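Local coordinates for protein argonaute 5 (Arabidopsis thaliana, PDB 4G0O) that probably recognises the 5' nucleotide of small guide RNAs through its MID domain, so helping to sort them for gene regulation, at residues K10-I23 with P74-V86. Sequence-based numbering, arbitrary orientation.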
ATOM      1  N   LYS A  10     -13.740  -3.788  -2.615  1.00 37.24           N
ATOM      2  CA  LYS A  10     -13.475  -3.262  -3.951  1.00 34.05           C
ATOM      3  C   LYS A  10     -12.770  -1.908  -3.880  1.00 28.84           C
ATOM      4  O   LYS A  10     -13.294  -0.955  -3.309  1.00 30.57           O
ATOM      5  CB  LYS A  10     -14.756  -3.174  -4.782  1.00 27.15           C
ATOM      6  CG  LYS A  10     -14.544  -2.556  -6.169  1.00 33.13           C
ATOM      7  CD  LYS A  10     -15.888  -2.299  -6.854  1.00 41.63           C
ATOM      8  CE  LYS A  10     -15.732  -1.667  -8.236  1.00 40.64           C
ATOM      9  NZ  LYS A  10     -17.074  -1.287  -8.794  1.00 38.91           N
ATOM     10  N   VAL A  11     -11.584  -1.835  -4.477  1.00 29.21           N
ATOM     11  CA  VAL A  11     -10.776  -0.618  -4.458  1.00 31.64           C
ATOM     12  C   VAL A  11     -10.748   0.045  -5.832  1.00 27.50           C
ATOM     13  O   VAL A  11     -10.292  -0.556  -6.803  1.00 27.91           O
ATOM     14  CB  VAL A  11      -9.315  -0.911  -4.017  1.00 28.06           C
ATOM     15  CG1 VAL A  11      -8.516   0.361  -3.926  1.00 29.61           C
ATOM     16  CG2 VAL A  11      -9.302  -1.600  -2.693  1.00 28.79           C
ATOM     17  N   THR A  12     -11.217   1.290  -5.891  1.00 27.10           N
ATOM     18  CA  THR A  12     -11.241   2.089  -7.121  1.00 33.59           C
ATOM     19  C   THR A  12     -10.211   3.234  -7.104  1.00 29.57           C
ATOM     20  O   THR A  12      -9.733   3.679  -8.151  1.00 32.06           O
ATOM     21  CB  THR A  12     -12.639   2.713  -7.346  1.00 32.29           C
ATOM     22  OG1 THR A  12     -13.652   1.717  -7.143  1.00 36.38           O
ATOM     23  CG2 THR A  12     -12.759   3.264  -8.759  1.00 38.44           C
ATOM     24  N   SER A  13      -9.887   3.716  -5.909  1.00 27.05           N
ATOM     25  CA  SER A  13      -8.941   4.813  -5.755  1.00 27.95           C
ATOM     26  C   SER A  13      -7.744   4.396  -4.890  1.00 23.48           C
ATOM     27  O   SER A  13      -7.876   4.180  -3.691  1.00 23.05           O
ATOM     28  CB  SER A  13      -9.656   6.018  -5.133  1.00 29.86           C
ATOM     29  OG  SER A  13      -8.869   7.190  -5.232  1.00 32.77           O
ATOM     30  N   TRP A  14      -6.581   4.264  -5.509  1.00 25.80           N
ATOM     31  CA  TRP A  14      -5.387   3.821  -4.796  1.00 27.43           C
ATOM     32  C   TRP A  14      -4.158   4.376  -5.511  1.00 27.62           C
ATOM     33  O   TRP A  14      -4.233   4.748  -6.679  1.00 29.02           O
ATOM     34  CB  TRP A  14      -5.317   2.282  -4.725  1.00 23.11           C
ATOM     35  CG  TRP A  14      -5.041   1.662  -6.067  1.00 26.68           C
ATOM     36  CD1 TRP A  14      -5.958   1.279  -7.000  1.00 27.46           C
ATOM     37  CD2 TRP A  14      -3.749   1.397  -6.645  1.00 29.08           C
ATOM     38  NE1 TRP A  14      -5.320   0.787  -8.120  1.00 27.71           N
ATOM     39  CE2 TRP A  14      -3.967   0.852  -7.924  1.00 23.95           C
ATOM     40  CE3 TRP A  14      -2.437   1.566  -6.199  1.00 25.46           C
ATOM     41  CZ2 TRP A  14      -2.925   0.486  -8.756  1.00 26.32           C
ATOM     42  CZ3 TRP A  14      -1.410   1.198  -7.027  1.00 24.53           C
ATOM     43  CH2 TRP A  14      -1.657   0.661  -8.290  1.00 22.83           C
ATOM     44  N   THR A  15      -3.038   4.456  -4.805  1.00 24.64           N
ATOM     45  CA  THR A  15      -1.766   4.777  -5.440  1.00 26.96           C
ATOM     46  C   THR A  15      -0.624   4.381  -4.523  1.00 23.37           C
ATOM     47  O   THR A  15      -0.847   3.857  -3.431  1.00 24.29           O
ATOM     48  CB  THR A  15      -1.649   6.266  -5.853  1.00 25.74           C
ATOM     49  OG1 THR A  15      -0.480   6.450  -6.658  1.00 24.71           O
ATOM     50  CG2 THR A  15      -1.582   7.169  -4.633  1.00 23.59           C
ATOM     51  N   CYS A  16       0.597   4.631  -4.971  1.00 25.53           N
ATOM     52  CA  CYS A  16       1.772   4.158  -4.262  1.00 21.67           C
ATOM     53  C   CYS A  16       2.760   5.287  -4.043  1.00 27.49           C
ATOM     54  O   CYS A  16       2.996   6.098  -4.948  1.00 24.66           O
ATOM     55  CB  CYS A  16       2.439   3.070  -5.077  1.00 21.10           C
ATOM     56  SG  CYS A  16       3.983   2.465  -4.396  1.00 22.91           S
ATOM     57  N   VAL A  17       3.339   5.330  -2.845  1.00 22.31           N
ATOM     58  CA  VAL A  17       4.413   6.270  -2.549  1.00 26.95           C
ATOM     59  C   VAL A  17       5.609   5.516  -2.049  1.00 26.68           C
ATOM     60  O   VAL A  17       5.479   4.582  -1.245  1.00 25.47           O
ATOM     61  CB  VAL A  17       4.029   7.259  -1.444  1.00 29.94           C
ATOM     62  CG1 VAL A  17       4.989   8.440  -1.417  1.00 30.94           C
ATOM     63  CG2 VAL A  17       2.666   7.748  -1.682  1.00 31.31           C
ATOM     64  N   SER A  18       6.781   5.940  -2.502  1.00 22.77           N
ATOM     65  CA  SER A  18       8.016   5.339  -2.044  1.00 26.21           C
ATOM     66  C   SER A  18       8.947   6.360  -1.409  1.00 26.47           C
ATOM     67  O   SER A  18       9.303   7.365  -2.026  1.00 22.61           O
ATOM     68  CB  SER A  18       8.728   4.647  -3.204  1.00 26.18           C
ATOM     69  OG  SER A  18      10.033   4.286  -2.809  1.00 28.82           O
ATOM     70  N   PHE A  19       9.342   6.085  -0.173  1.00 22.94           N
ATOM     71  CA  PHE A  19      10.359   6.876   0.493  1.00 26.67           C
ATOM     72  C   PHE A  19      11.696   6.134   0.513  1.00 28.38           C
ATOM     73  O   PHE A  19      12.608   6.489   1.254  1.00 31.21           O
ATOM     74  CB  PHE A  19       9.920   7.227   1.912  1.00 24.08           C
ATOM     75  CG  PHE A  19       8.589   7.936   1.975  1.00 24.24           C
ATOM     76  CD1 PHE A  19       7.458   7.286   2.459  1.00 23.40           C
ATOM     77  CD2 PHE A  19       8.463   9.238   1.523  1.00 23.87           C
ATOM     78  CE1 PHE A  19       6.240   7.938   2.516  1.00 24.21           C
ATOM     79  CE2 PHE A  19       7.244   9.890   1.564  1.00 24.35           C
ATOM     80  CZ  PHE A  19       6.128   9.240   2.066  1.00 23.22           C
ATOM     81  N   SER A  20      11.809   5.090  -0.291  1.00 28.53           N
ATOM     82  CA  SER A  20      13.053   4.329  -0.343  1.00 28.61           C
ATOM     83  C   SER A  20      13.955   4.854  -1.439  1.00 27.30           C
ATOM     84  O   SER A  20      13.507   5.142  -2.546  1.00 28.29           O
ATOM     85  CB  SER A  20      12.794   2.854  -0.592  1.00 29.20           C
ATOM     86  OG  SER A  20      14.022   2.188  -0.858  1.00 24.72           O
ATOM     87  N   THR A  21      15.236   4.961  -1.124  1.00 27.88           N
ATOM     88  CA  THR A  21      16.219   5.437  -2.077  1.00 36.22           C
ATOM     89  C   THR A  21      16.936   4.261  -2.753  1.00 39.59           C
ATOM     90  O   THR A  21      17.432   4.350  -3.894  1.00 38.75           O
ATOM     91  CB  THR A  21      17.243   6.303  -1.353  1.00 35.76           C
ATOM     92  OG1 THR A  21      16.589   7.466  -0.821  1.00 43.72           O
ATOM     93  CG2 THR A  21      18.340   6.720  -2.294  1.00 44.21           C
ATOM     94  N   ARG A  22      16.965   3.149  -2.040  1.00 34.05           N
ATOM     95  CA  ARG A  22      17.818   2.039  -2.406  1.00 36.69           C
ATOM     96  C   ARG A  22      17.297   1.251  -3.600  1.00 34.57           C
ATOM     97  O   ARG A  22      18.073   0.768  -4.422  1.00 41.70           O
ATOM     98  CB  ARG A  22      17.973   1.110  -1.212  1.00 34.67           C
ATOM     99  CG  ARG A  22      19.396   0.730  -0.957  1.00 46.12           C
ATOM    100  CD  ARG A  22      20.115   1.797  -0.149  1.00 46.61           C
ATOM    101  NE  ARG A  22      20.081   1.474   1.276  1.00 55.70           N
ATOM    102  CZ  ARG A  22      20.819   0.519   1.843  1.00 59.64           C
ATOM    103  NH1 ARG A  22      21.656  -0.211   1.107  1.00 58.40           N
ATOM    104  NH2 ARG A  22      20.718   0.294   3.148  1.00 59.53           N
ATOM    105  N   ILE A  23      15.981   1.124  -3.700  1.00 31.69           N
ATOM    106  CA  ILE A  23      15.394   0.163  -4.630  1.00 31.18           C
ATOM    107  C   ILE A  23      15.418   0.593  -6.072  1.00 30.92           C
ATOM    108  O   ILE A  23      15.453   1.783  -6.383  1.00 31.64           O
ATOM    109  CB  ILE A  23      13.954  -0.214  -4.238  1.00 27.57           C
ATOM    110  CG1 ILE A  23      13.064   1.032  -4.212  1.00 26.13           C
ATOM    111  CG2 ILE A  23      13.957  -0.890  -2.887  1.00 27.13           C
ATOM    112  CD1 ILE A  23      11.673   0.768  -3.635  1.00 26.37           C
ATOM    113  N   PRO A  74      -8.472  13.335  -2.853  1.00 33.15           N
ATOM    114  CA  PRO A  74      -9.318  13.342  -1.660  1.00 28.82           C
ATOM    115  C   PRO A  74     -10.116  12.053  -1.497  1.00 31.43           C
ATOM    116  O   PRO A  74     -10.569  11.758  -0.386  1.00 30.12           O
ATOM    117  CB  PRO A  74     -10.285  14.494  -1.931  1.00 31.77           C
ATOM    118  CG  PRO A  74     -10.261  14.685  -3.422  1.00 27.29           C
ATOM    119  CD  PRO A  74      -8.888  14.349  -3.843  1.00 30.33           C
ATOM    120  N   GLY A  75     -10.292  11.304  -2.581  1.00 28.10           N
ATOM    121  CA  GLY A  75     -11.103  10.102  -2.529  1.00 34.88           C
ATOM    122  C   GLY A  75     -10.338   8.795  -2.357  1.00 30.74           C
ATOM    123  O   GLY A  75     -10.961   7.723  -2.341  1.00 28.43           O
ATOM    124  N   LEU A  76      -9.010   8.887  -2.246  1.00 27.26           N
ATOM    125  CA  LEU A  76      -8.128   7.719  -2.104  1.00 28.64           C
ATOM    126  C   LEU A  76      -8.707   6.706  -1.129  1.00 31.85           C
ATOM    127  O   LEU A  76      -9.032   7.050   0.003  1.00 35.09           O
ATOM    128  CB  LEU A  76      -6.752   8.138  -1.576  1.00 25.30           C
ATOM    129  CG  LEU A  76      -5.492   8.037  -2.444  1.00 30.45           C
ATOM    130  CD1 LEU A  76      -4.302   7.528  -1.628  1.00 27.79           C
ATOM    131  CD2 LEU A  76      -5.674   7.193  -3.701  1.00 25.26           C
ATOM    132  N   GLN A  77      -8.830   5.461  -1.573  1.00 29.49           N
ATOM    133  CA  GLN A  77      -9.319   4.390  -0.722  1.00 29.57           C
ATOM    134  C   GLN A  77      -8.157   3.645  -0.080  1.00 24.86           C
ATOM    135  O   GLN A  77      -8.345   2.908   0.886  1.00 24.04           O
ATOM    136  CB  GLN A  77     -10.190   3.429  -1.541  1.00 28.35           C
ATOM    137  CG  GLN A  77     -11.546   4.022  -1.939  1.00 28.95           C
ATOM    138  CD  GLN A  77     -12.321   3.163  -2.940  1.00 31.05           C
ATOM    139  OE1 GLN A  77     -11.750   2.583  -3.869  1.00 29.01           O
ATOM    140  NE2 GLN A  77     -13.630   3.102  -2.764  1.00 34.26           N
ATOM    141  N   LEU A  78      -6.952   3.840  -0.617  1.00 24.86           N
ATOM    142  CA  LEU A  78      -5.776   3.092  -0.149  1.00 24.56           C
ATOM    143  C   LEU A  78      -4.480   3.722  -0.648  1.00 22.56           C
ATOM    144  O   LEU A  78      -4.365   4.055  -1.819  1.00 22.88           O
ATOM    145  CB  LEU A  78      -5.839   1.630  -0.630  1.00 25.68           C
ATOM    146  CG  LEU A  78      -4.712   0.678  -0.213  1.00 23.81           C
ATOM    147  CD1 LEU A  78      -4.783   0.375   1.290  1.00 24.50           C
ATOM    148  CD2 LEU A  78      -4.726  -0.620  -1.023  1.00 22.23           C
ATOM    149  N   LEU A  79      -3.503   3.876   0.241  1.00 24.61           N
ATOM    150  CA  LEU A  79      -2.171   4.323  -0.155  1.00 24.45           C
ATOM    151  C   LEU A  79      -1.209   3.215   0.155  1.00 20.63           C
ATOM    152  O   LEU A  79      -1.098   2.805   1.317  1.00 23.06           O
ATOM    153  CB  LEU A  79      -1.723   5.535   0.656  1.00 22.32           C
ATOM    154  CG  LEU A  79      -0.908   6.606  -0.080  1.00 30.89           C
ATOM    155  CD1 LEU A  79      -0.011   7.402   0.883  1.00 30.79           C
ATOM    156  CD2 LEU A  79      -0.121   6.025  -1.236  1.00 24.81           C
ATOM    157  N   ILE A  80      -0.503   2.732  -0.855  1.00 18.72           N
ATOM    158  CA  ILE A  80       0.506   1.725  -0.597  1.00 19.97           C
ATOM    159  C   ILE A  80       1.788   2.480  -0.342  1.00 23.13           C
ATOM    160  O   ILE A  80       2.296   3.176  -1.230  1.00 19.81           O
ATOM    161  CB  ILE A  80       0.707   0.770  -1.779  1.00 24.15           C
ATOM    162  CG1 ILE A  80      -0.553  -0.061  -2.034  1.00 22.74           C
ATOM    163  CG2 ILE A  80       1.894  -0.154  -1.524  1.00 21.53           C
ATOM    164  CD1 ILE A  80      -0.611  -0.601  -3.446  1.00 24.10           C
ATOM    165  N   VAL A  81       2.308   2.371   0.876  1.00 20.97           N
ATOM    166  CA  VAL A  81       3.496   3.136   1.210  1.00 22.97           C
ATOM    167  C   VAL A  81       4.748   2.276   1.250  1.00 23.13           C
ATOM    168  O   VAL A  81       4.808   1.295   1.996  1.00 23.48           O
ATOM    169  CB  VAL A  81       3.347   3.847   2.550  1.00 23.44           C
ATOM    170  CG1 VAL A  81       4.712   4.357   3.031  1.00 18.84           C
ATOM    171  CG2 VAL A  81       2.362   4.977   2.414  1.00 22.83           C
ATOM    172  N   ILE A  82       5.753   2.636   0.458  1.00 21.57           N
ATOM    173  CA  ILE A  82       7.058   2.002   0.634  1.00 25.00           C
ATOM    174  C   ILE A  82       7.921   2.832   1.597  1.00 23.19           C
ATOM    175  O   ILE A  82       8.307   3.961   1.296  1.00 21.62           O
ATOM    176  CB  ILE A  82       7.784   1.743  -0.708  1.00 22.97           C
ATOM    177  CG1 ILE A  82       6.966   0.797  -1.597  1.00 29.20           C
ATOM    178  CG2 ILE A  82       9.148   1.110  -0.473  1.00 19.41           C
ATOM    179  CD1 ILE A  82       7.510   0.714  -3.027  1.00 25.75           C
ATOM    180  N   LEU A  83       8.223   2.239   2.744  1.00 20.20           N
ATOM    181  CA  LEU A  83       8.919   2.909   3.847  1.00 24.18           C
ATOM    182  C   LEU A  83      10.358   3.283   3.524  1.00 24.98           C
ATOM    183  O   LEU A  83      10.999   2.661   2.680  1.00 27.18           O
ATOM    184  CB  LEU A  83       8.932   1.997   5.089  1.00 23.27           C
ATOM    185  CG  LEU A  83       7.573   1.647   5.689  1.00 27.40           C
ATOM    186  CD1 LEU A  83       7.695   0.459   6.650  1.00 25.31           C
ATOM    187  CD2 LEU A  83       6.993   2.892   6.374  1.00 28.78           C
ATOM    188  N   PRO A  84      10.885   4.293   4.224  1.00 28.99           N
ATOM    189  CA  PRO A  84      12.295   4.660   4.059  1.00 28.88           C
ATOM    190  C   PRO A  84      13.211   3.461   4.289  1.00 26.52           C
ATOM    191  O   PRO A  84      12.778   2.462   4.880  1.00 26.51           O
ATOM    192  CB  PRO A  84      12.502   5.700   5.159  1.00 24.76           C
ATOM    193  CG  PRO A  84      11.184   6.329   5.298  1.00 29.59           C
ATOM    194  CD  PRO A  84      10.188   5.207   5.144  1.00 25.42           C
ATOM    195  N   ASP A  85      14.448   3.545   3.820  1.00 23.31           N
ATOM    196  CA  ASP A  85      15.378   2.438   4.010  1.00 32.29           C
ATOM    197  C   ASP A  85      15.760   2.278   5.475  1.00 29.77           C
ATOM    198  O   ASP A  85      15.953   1.165   5.946  1.00 28.77           O
ATOM    199  CB  ASP A  85      16.623   2.615   3.139  1.00 31.37           C
ATOM    200  CG  ASP A  85      16.287   2.680   1.658  1.00 34.35           C
ATOM    201  OD1 ASP A  85      16.775   3.610   0.980  1.00 35.26           O
ATOM    202  OD2 ASP A  85      15.518   1.813   1.174  1.00 31.29           O
ATOM    203  N   VAL A  86      15.875   3.387   6.200  1.00 29.42           N
ATOM    204  CA  VAL A  86      16.214   3.319   7.619  1.00 29.27           C
ATOM    205  C   VAL A  86      14.924   3.345   8.430  1.00 33.39           C
ATOM    206  O   VAL A  86      14.024   4.151   8.150  1.00 31.66           O
ATOM    207  CB  VAL A  86      17.124   4.497   8.043  1.00 36.60           C
ATOM    208  CG1 VAL A  86      17.633   4.289   9.466  1.00 32.24           C
ATOM    209  CG2 VAL A  86      18.299   4.644   7.074  1.00 31.54           C
TER
HETATM  210  O   HOH W   1     -14.911   0.958  -4.476  1.00 36.23           O
HETATM  211  O   HOH W   2      15.188   5.908   2.559  1.00 28.36           O
HETATM  212  O   HOH W   3      17.668   6.579   1.626  1.00 35.91           O
HETATM  213  O   HOH W   4      19.394   4.456   1.954  1.00 35.19           O
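Ile-82 packs its CB against the CB of Ser-18, 3.9 Å away, while its CD1 reaches the sulfur of Cys-16 and its CG2 meets CD1 of Ile-23. It belongs to the central parallel sheet of the MID domain, where strands 14-18 and 78-82 run side by side, their axes 18° apart. The ladder crosses back and forth: Ile-80 N donates to Thr-15 O, Val-17 N to Ile-80 O, Ile-82 N to Val-17 O, and Phe-19 N to Ile-82 O at a nearly straight 175°. Helix 27-42 covers the sheet face that carries Trp-14, Cys-16, Ile-80 and Ile-82. Ile-80 sends CD1 obliquely to the indole of Trp-14 at CE3 (4.0 Å), and Trp-14 NE1 bonds to Lys-47 O. On the other face, packed by helix 62-72, CD2 of Leu-79 lies beside CG2 of Val-17, and CG1 of Val-81 meets the Phe-19 ring at its edge. At the start of the pair, Gln-77 stretches out beyond CG (chi2 171°), bringing OE1 to Ser-13 N, 3.0 Å away and above the amide plane; the approach of Thr-12 N to OE1 is doubtfully short. Past the strand ends, Asp-85 ties the two loops together. Its OD1 takes the N-H of Thr-21 and more weakly that of Arg-22, and on its syn side OD2 accepts the hydroxyl of Ser-20, OG to OD2 2.6 Å.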